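Local coordinates for RagB/SusD domain protein (Flavobacterium johnsoniae, PDB 5J90) that binds chitin, probably at the cell surface, as a SusD-like lipoprotein of a chitin utilization locus, at residues Ala256-Ser259 with Ser260-Asp264; Val48-Gln52 with Gln53-Ser57. One frame throughout, in Å; residues are numbered along the deposited sequence.

Contact 1: residues Ala256-Ser259 with Ser260-Asp264; sequences ATIS and SSWLD
The methyl CG2 of Thr-257 sits over one face of the Trp-262 indole, 3.9 Å from the centroid of its five-membered ring, in a CH-pi contact at the end of a short helix. A chi1 of -64° sets OG1 beside the backbone N and leaves CG2 anti to that N, beside the carbonyl carbon, where it faces the indole, displaced toward the ring's rim. Further along the indole, Ile-258 CG1 packs on Trp-262 CZ3 at 3.9 Å. The Ile-258 and Asp-264 side chains cross at about a right angle, with CG2 of Ile-258 4.0 Å from CB of Asp-264. The backbone beneath has widened into a pi-type turn: Thr-257 O accepts from both Ser-261 N and Trp-262 N, the latter at 3.1 Å and nearly in line with the carbonyl. Leu-263 then takes a positive phi of 55° and ends the helical path, and Asp-264 N swings back to Ile-258 O at 3.0 Å, six residues earlier. One water bridges Ser-259 OG (2.6 Å) and Ser-260 OG (2.8 Å). Ser-259 OG is also held by Arg-266 NH2 and Ile-318 N, while Asp-264 OD1 forms a salt bridge with Lys-309 NZ and a hydrogen bond with Thr-68 OG1. Thr-257 and Ile-258 face helix 46-54, and a short turn leads from the helix to strand 266-267, which pairs with strand 64-65.

Contact 2: residues Val48-Gln52 with Gln53-Ser57; sequences VYQLQ and QGLNS
The C-terminal turn of helix 46-54 widens to a pi-type turn, and the carbonyl of Tyr-49 gathers two donors there: Gln-53 N at 2.9 Å and Gly-54 N at 3.0 Å, both in nearly straight bonds. Gly-54 has no side chain to hold the preceding turn off, and its CA comes within 4.1 Å of Gln-50 CA. The Tyr-49 ring, with CG anti to its backbone N (chi1 177°), reaches along the helix until CE1 meets Gln-53 CB at 3.7 Å. Ring and Gln-53 amide are turned 45° apart, and their polar ends are held separately: Tyr-49 OH by Asp-58, Gln-53 NE2 by Glu-431 and Asp-58, and Gln-53 OE1 by Arg-129. In this largely helical SusD-like protein, whose family belongs to the TPR clan, the segment joins helix 46-54 to helix 57-60 through just Leu-55 and Asn-56. Leu-55 N makes a weak bond to Gln-50 O, and its CD1 rests on Gln-50 CG at 3.8 Å, with the Leu-51 side chain lying beside that of Leu-55 and pointing the same way. Asn-56 folds back over the helix end, CG placed between its backbone N and carbonyl carbon (chi1 53°). ND2 donates to Gln-52 O at 3.0 Å; that acceptor lies in the amide plane of Asn-56, whereas ND2 itself stands above the carbonyl plane of Gln-52. A water also accepts from ND2 and donates to Leu-51 O at 2.7 Å, while Asn-56 OD1 receives Ser-57 N at 2.7 Å. With bonds at both ND2 and OD1, the amide's orientation is fixed, and Ile-89 of helix 83-108 touches the Asn-56 side chain.

Overall arrangement
From the N terminus, contact 2 comes first and is complete at Ser-57, some two hundred residues before contact 1 opens at Ala-256; the two follow in series, neither nesting nor crossing. Each closes only the local turn at the end of its own helix. In space their centres are about 13 Å apart and the side chains meet: Ile-258 CD1 packs on Tyr-49 CD2 at 3.7 Å, Trp-262 CZ3 approaches Gln-50 OE1, and Gln-50 NE2 probably donates to Asp-264 OD2 at 3.2 Å. Helix 46-54, nearer the chain's centre and in contact with helices 83-108 and 432-442, is thereby tied to the more peripheral helix 255-261.

Contact 1: residues Ala256-Ser259 with Ser260-Asp264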
ATOM      1  N   ALA A 256      36.469   0.054  -1.291  1.00 11.01           N
ATOM      2  CA  ALA A 256      37.795  -0.567  -1.317  1.00 12.25           C
ATOM      3  C   ALA A 256      38.443  -0.531   0.068  1.00 11.78           C
ATOM      4  O   ALA A 256      39.045  -1.517   0.505  1.00 12.95           O
ATOM      5  CB  ALA A 256      38.677   0.120  -2.347  1.00 11.47           C
ATOM      6  N   THR A 257      38.300   0.593   0.762  1.00 11.88           N
ATOM      7  CA  THR A 257      38.834   0.747   2.116  1.00 11.95           C
ATOM      8  C   THR A 257      38.031  -0.063   3.133  1.00 12.91           C
ATOM      9  O   THR A 257      38.596  -0.799   3.942  1.00 12.50           O
ATOM     10  CB  THR A 257      38.842   2.227   2.525  1.00 13.64           C
ATOM     11  OG1 THR A 257      39.743   2.944   1.673  1.00 16.03           O
ATOM     12  CG2 THR A 257      39.274   2.400   3.979  1.00 13.93           C
ATOM     13  N   ILE A 258      36.707   0.089   3.108  1.00 11.78           N
ATOM     14  CA  ILE A 258      35.828  -0.631   4.028  1.00 12.38           C
ATOM     15  C   ILE A 258      36.078  -2.133   3.957  1.00 11.39           C
ATOM     16  O   ILE A 258      36.117  -2.824   4.986  1.00 11.81           O
ATOM     17  CB  ILE A 258      34.352  -0.306   3.735  1.00 10.91           C
ATOM     18  CG1 ILE A 258      34.125   1.195   3.909  1.00 10.41           C
ATOM     19  CG2 ILE A 258      33.444  -1.106   4.650  1.00 12.45           C
ATOM     20  CD1 ILE A 258      32.794   1.672   3.330  1.00 11.65           C
ATOM     21  N   SER A 259      36.286  -2.634   2.744  1.00 11.69           N
ATOM     22  CA  SER A 259      36.582  -4.048   2.546  1.00 11.23           C
ATOM     23  C   SER A 259      38.051  -4.407   2.838  1.00 13.36           C
ATOM     24  O   SER A 259      38.342  -5.085   3.822  1.00 14.44           O
ATOM     25  CB  SER A 259      36.202  -4.485   1.129  1.00 12.27           C
ATOM     26  OG  SER A 259      36.468  -5.862   0.947  1.00 13.21           O
ATOM     27  N   SER A 260      38.963  -3.951   1.986  1.00 13.65           N
ATOM     28  CA  SER A 260      40.356  -4.393   2.053  1.00 14.00           C
ATOM     29  C   SER A 260      41.102  -3.938   3.303  1.00 15.37           C
ATOM     30  O   SER A 260      41.918  -4.692   3.839  1.00 17.32           O
ATOM     31  CB  SER A 260      41.121  -3.956   0.805  1.00 17.42           C
ATOM     32  OG  SER A 260      40.634  -4.635  -0.341  1.00 18.33           O
ATOM     33  N   SER A 261      40.851  -2.717   3.761  1.00 13.53           N
ATOM     34  CA  SER A 261      41.582  -2.195   4.919  1.00 14.11           C
ATOM     35  C   SER A 261      40.944  -2.569   6.249  1.00 16.04           C
ATOM     36  O   SER A 261      41.634  -2.987   7.184  1.00 18.28           O
ATOM     37  CB  SER A 261      41.731  -0.679   4.829  1.00 14.85           C
ATOM     38  OG  SER A 261      42.373  -0.306   3.625  1.00 23.19           O
ATOM     39  N   TRP A 262      39.625  -2.412   6.350  1.00 13.81           N
ATOM     40  CA  TRP A 262      38.944  -2.580   7.632  1.00 13.94           C
ATOM     41  C   TRP A 262      38.350  -3.967   7.820  1.00 12.08           C
ATOM     42  O   TRP A 262      38.000  -4.344   8.942  1.00 15.29           O
ATOM     43  CB  TRP A 262      37.822  -1.556   7.787  1.00 13.76           C
ATOM     44  CG  TRP A 262      38.245  -0.136   7.675  1.00 12.99           C
ATOM     45  CD1 TRP A 262      39.523   0.352   7.673  1.00 14.82           C
ATOM     46  CD2 TRP A 262      37.384   0.996   7.540  1.00 13.11           C
ATOM     47  NE1 TRP A 262      39.504   1.717   7.552  1.00 14.57           N
ATOM     48  CE2 TRP A 262      38.202   2.139   7.454  1.00 14.26           C
ATOM     49  CE3 TRP A 262      35.996   1.153   7.466  1.00 13.74           C
ATOM     50  CZ2 TRP A 262      37.681   3.423   7.316  1.00 15.59           C
ATOM     51  CZ3 TRP A 262      35.481   2.428   7.329  1.00 15.42           C
ATOM     52  CH2 TRP A 262      36.320   3.546   7.255  1.00 14.23           C
ATOM     53  N   LEU A 263      38.209  -4.713   6.726  1.00 12.92           N
ATOM     54  CA  LEU A 263      37.553  -6.021   6.744  1.00 13.03           C
ATOM     55  C   LEU A 263      36.142  -5.948   7.340  1.00 14.23           C
ATOM     56  O   LEU A 263      35.683  -6.888   7.989  1.00 13.49           O
ATOM     57  CB  LEU A 263      38.395  -7.040   7.519  1.00 14.25           C
ATOM     58  CG  LEU A 263      39.857  -7.208   7.089  1.00 15.21           C
ATOM     59  CD1 LEU A 263      40.532  -8.267   7.959  1.00 15.69           C
ATOM     60  CD2 LEU A 263      39.981  -7.565   5.615  1.00 19.13           C
ATOM     61  N   ASP A 264      35.455  -4.830   7.104  1.00 13.30           N
ATOM     62  CA  ASP A 264      34.128  -4.616   7.679  1.00 12.69           C
ATOM     63  C   ASP A 264      32.995  -5.007   6.730  1.00 10.96           C
ATOM     64  O   ASP A 264      31.817  -4.959   7.100  1.00 11.90           O
ATOM     65  CB  ASP A 264      33.951  -3.158   8.087  1.00 13.10           C
ATOM     66  CG  ASP A 264      34.326  -2.899   9.531  1.00 15.99           C
ATOM     67  OD1 ASP A 264      34.523  -3.871  10.305  1.00 17.99           O
ATOM     68  OD2 ASP A 264      34.401  -1.705   9.887  1.00 21.82           O
TER
HETATM   69  O   HOH W   1      38.551  -6.543  -0.485  1.00 15.27           O

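Contact 2: residues Val48-Gln52 with Gln53-Ser57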
ATOM      1  N   VAL A  48      31.845   7.662   6.349  1.00 12.47           N
ATOM      2  CA  VAL A  48      30.522   8.204   6.054  1.00 11.40           C
ATOM      3  C   VAL A  48      29.796   7.337   5.021  1.00 11.80           C
ATOM      4  O   VAL A  48      28.616   7.045   5.202  1.00 11.46           O
ATOM      5  CB  VAL A  48      30.550   9.685   5.625  1.00 11.51           C
ATOM      6  CG1 VAL A  48      29.156  10.140   5.210  1.00 12.64           C
ATOM      7  CG2 VAL A  48      31.066  10.564   6.776  1.00 16.59           C
ATOM      8  N   TYR A  49      30.475   6.908   3.953  1.00 11.11           N
ATOM      9  CA  TYR A  49      29.830   5.980   3.017  1.00 10.16           C
ATOM     10  C   TYR A  49      29.326   4.731   3.743  1.00  9.33           C
ATOM     11  O   TYR A  49      28.226   4.230   3.470  1.00  9.44           O
ATOM     12  CB  TYR A  49      30.747   5.571   1.841  1.00  9.52           C
ATOM     13  CG  TYR A  49      30.019   4.552   0.987  1.00 10.20           C
ATOM     14  CD1 TYR A  49      29.137   4.961  -0.000  1.00 10.74           C
ATOM     15  CD2 TYR A  49      30.126   3.192   1.242  1.00 10.73           C
ATOM     16  CE1 TYR A  49      28.414   4.042  -0.743  1.00 10.03           C
ATOM     17  CE2 TYR A  49      29.406   2.267   0.510  1.00  9.12           C
ATOM     18  CZ  TYR A  49      28.548   2.699  -0.484  1.00  9.17           C
ATOM     19  OH  TYR A  49      27.819   1.772  -1.203  1.00 10.72           O
ATOM     20  N   GLN A  50      30.137   4.207   4.654  1.00  9.11           N
ATOM     21  CA  GLN A  50      29.766   3.008   5.376  1.00  9.67           C
ATOM     22  C   GLN A  50      28.405   3.188   6.057  1.00  9.87           C
ATOM     23  O   GLN A  50      27.611   2.253   6.100  1.00 10.46           O
ATOM     24  CB  GLN A  50      30.845   2.659   6.412  1.00 10.54           C
ATOM     25  CG  GLN A  50      30.647   1.309   7.065  1.00 12.90           C
ATOM     26  CD  GLN A  50      31.728   0.991   8.071  1.00 14.04           C
ATOM     27  OE1 GLN A  50      32.247   1.882   8.750  1.00 15.16           O
ATOM     28  NE2 GLN A  50      32.066  -0.282   8.183  1.00 13.60           N
ATOM     29  N   LEU A  51      28.135   4.388   6.576  1.00  9.05           N
ATOM     30  CA  LEU A  51      26.857   4.657   7.250  1.00 10.02           C
ATOM     31  C   LEU A  51      25.746   5.082   6.277  1.00 11.17           C
ATOM     32  O   LEU A  51      24.575   4.760   6.478  1.00 10.59           O
ATOM     33  CB  LEU A  51      27.041   5.717   8.345  1.00 11.28           C
ATOM     34  CG  LEU A  51      28.013   5.305   9.452  1.00 13.53           C
ATOM     35  CD1 LEU A  51      28.263   6.491  10.370  1.00 17.57           C
ATOM     36  CD2 LEU A  51      27.458   4.134  10.233  1.00 15.23           C
ATOM     37  N   GLN A  52      26.118   5.795   5.221  1.00  9.36           N
ATOM     38  CA  GLN A  52      25.146   6.268   4.244  1.00  9.54           C
ATOM     39  C   GLN A  52      24.529   5.127   3.455  1.00 10.89           C
ATOM     40  O   GLN A  52      23.328   5.151   3.174  1.00 10.57           O
ATOM     41  CB  GLN A  52      25.805   7.240   3.270  1.00 10.70           C
ATOM     42  CG  GLN A  52      24.794   7.882   2.333  1.00 10.50           C
ATOM     43  CD  GLN A  52      25.364   8.212   0.967  1.00 10.91           C
ATOM     44  OE1 GLN A  52      26.432   7.721   0.587  1.00 11.44           O
ATOM     45  NE2 GLN A  52      24.652   9.047   0.219  1.00 12.09           N
ATOM     46  N   GLN A  53      25.341   4.138   3.080  1.00  9.48           N
ATOM     47  CA  GLN A  53      24.839   3.043   2.262  1.00  9.75           C
ATOM     48  C   GLN A  53      25.416   1.677   2.641  1.00  8.95           C
ATOM     49  O   GLN A  53      24.746   0.654   2.504  1.00  9.36           O
ATOM     50  CB  GLN A  53      25.072   3.342   0.774  1.00 10.25           C
ATOM     51  CG  GLN A  53      24.457   2.288  -0.130  1.00  9.81           C
ATOM     52  CD  GLN A  53      24.448   2.650  -1.617  1.00  9.88           C
ATOM     53  OE1 GLN A  53      24.288   3.811  -2.020  1.00 10.99           O
ATOM     54  NE2 GLN A  53      24.612   1.635  -2.442  1.00  9.28           N
ATOM     55  N   GLY A  54      26.657   1.651   3.127  1.00  8.90           N
ATOM     56  CA  GLY A  54      27.348   0.393   3.356  1.00  9.69           C
ATOM     57  C   GLY A  54      26.700  -0.548   4.354  1.00  8.47           C
ATOM     58  O   GLY A  54      26.813  -1.773   4.236  1.00 11.09           O
ATOM     59  N   LEU A  55      26.020   0.028   5.341  1.00  8.87           N
ATOM     60  CA  LEU A  55      25.403  -0.754   6.411  1.00  9.47           C
ATOM     61  C   LEU A  55      23.871  -0.737   6.326  1.00  9.18           C
ATOM     62  O   LEU A  55      23.173  -1.099   7.282  1.00  9.69           O
ATOM     63  CB  LEU A  55      25.887  -0.261   7.782  1.00 10.29           C
ATOM     64  CG  LEU A  55      27.357  -0.585   8.069  1.00 11.12           C
ATOM     65  CD1 LEU A  55      27.859   0.148   9.303  1.00 12.86           C
ATOM     66  CD2 LEU A  55      27.515  -2.082   8.251  1.00 12.74           C
ATOM     67  N   ASN A  56      23.355  -0.351   5.162  1.00  9.00           N
ATOM     68  CA  ASN A  56      21.921  -0.486   4.904  1.00  8.48           C
ATOM     69  C   ASN A  56      21.680  -1.224   3.586  1.00  8.24           C
ATOM     70  O   ASN A  56      21.797  -2.443   3.545  1.00  8.62           O
ATOM     71  CB  ASN A  56      21.128   0.837   5.092  1.00  9.56           C
ATOM     72  CG  ASN A  56      21.692   2.011   4.295  1.00  9.08           C
ATOM     73  OD1 ASN A  56      21.431   2.147   3.105  1.00 10.22           O
ATOM     74  ND2 ASN A  56      22.413   2.905   4.975  1.00 10.98           N
ATOM     75  N   SER A  57      21.399  -0.507   2.507  1.00  8.32           N
ATOM     76  CA  SER A  57      21.027  -1.177   1.271  1.00  9.05           C
ATOM     77  C   SER A  57      22.111  -2.071   0.643  1.00  9.44           C
ATOM     78  O   SER A  57      21.781  -3.044  -0.041  1.00  9.12           O
ATOM     79  CB  SER A  57      20.484  -0.179   0.258  1.00  8.37           C
ATOM     80  OG  SER A  57      21.427   0.827  -0.046  1.00 10.77           O
TER
HETATM   81  O   HOH W   2      23.239   2.818   7.779  1.00 10.05           O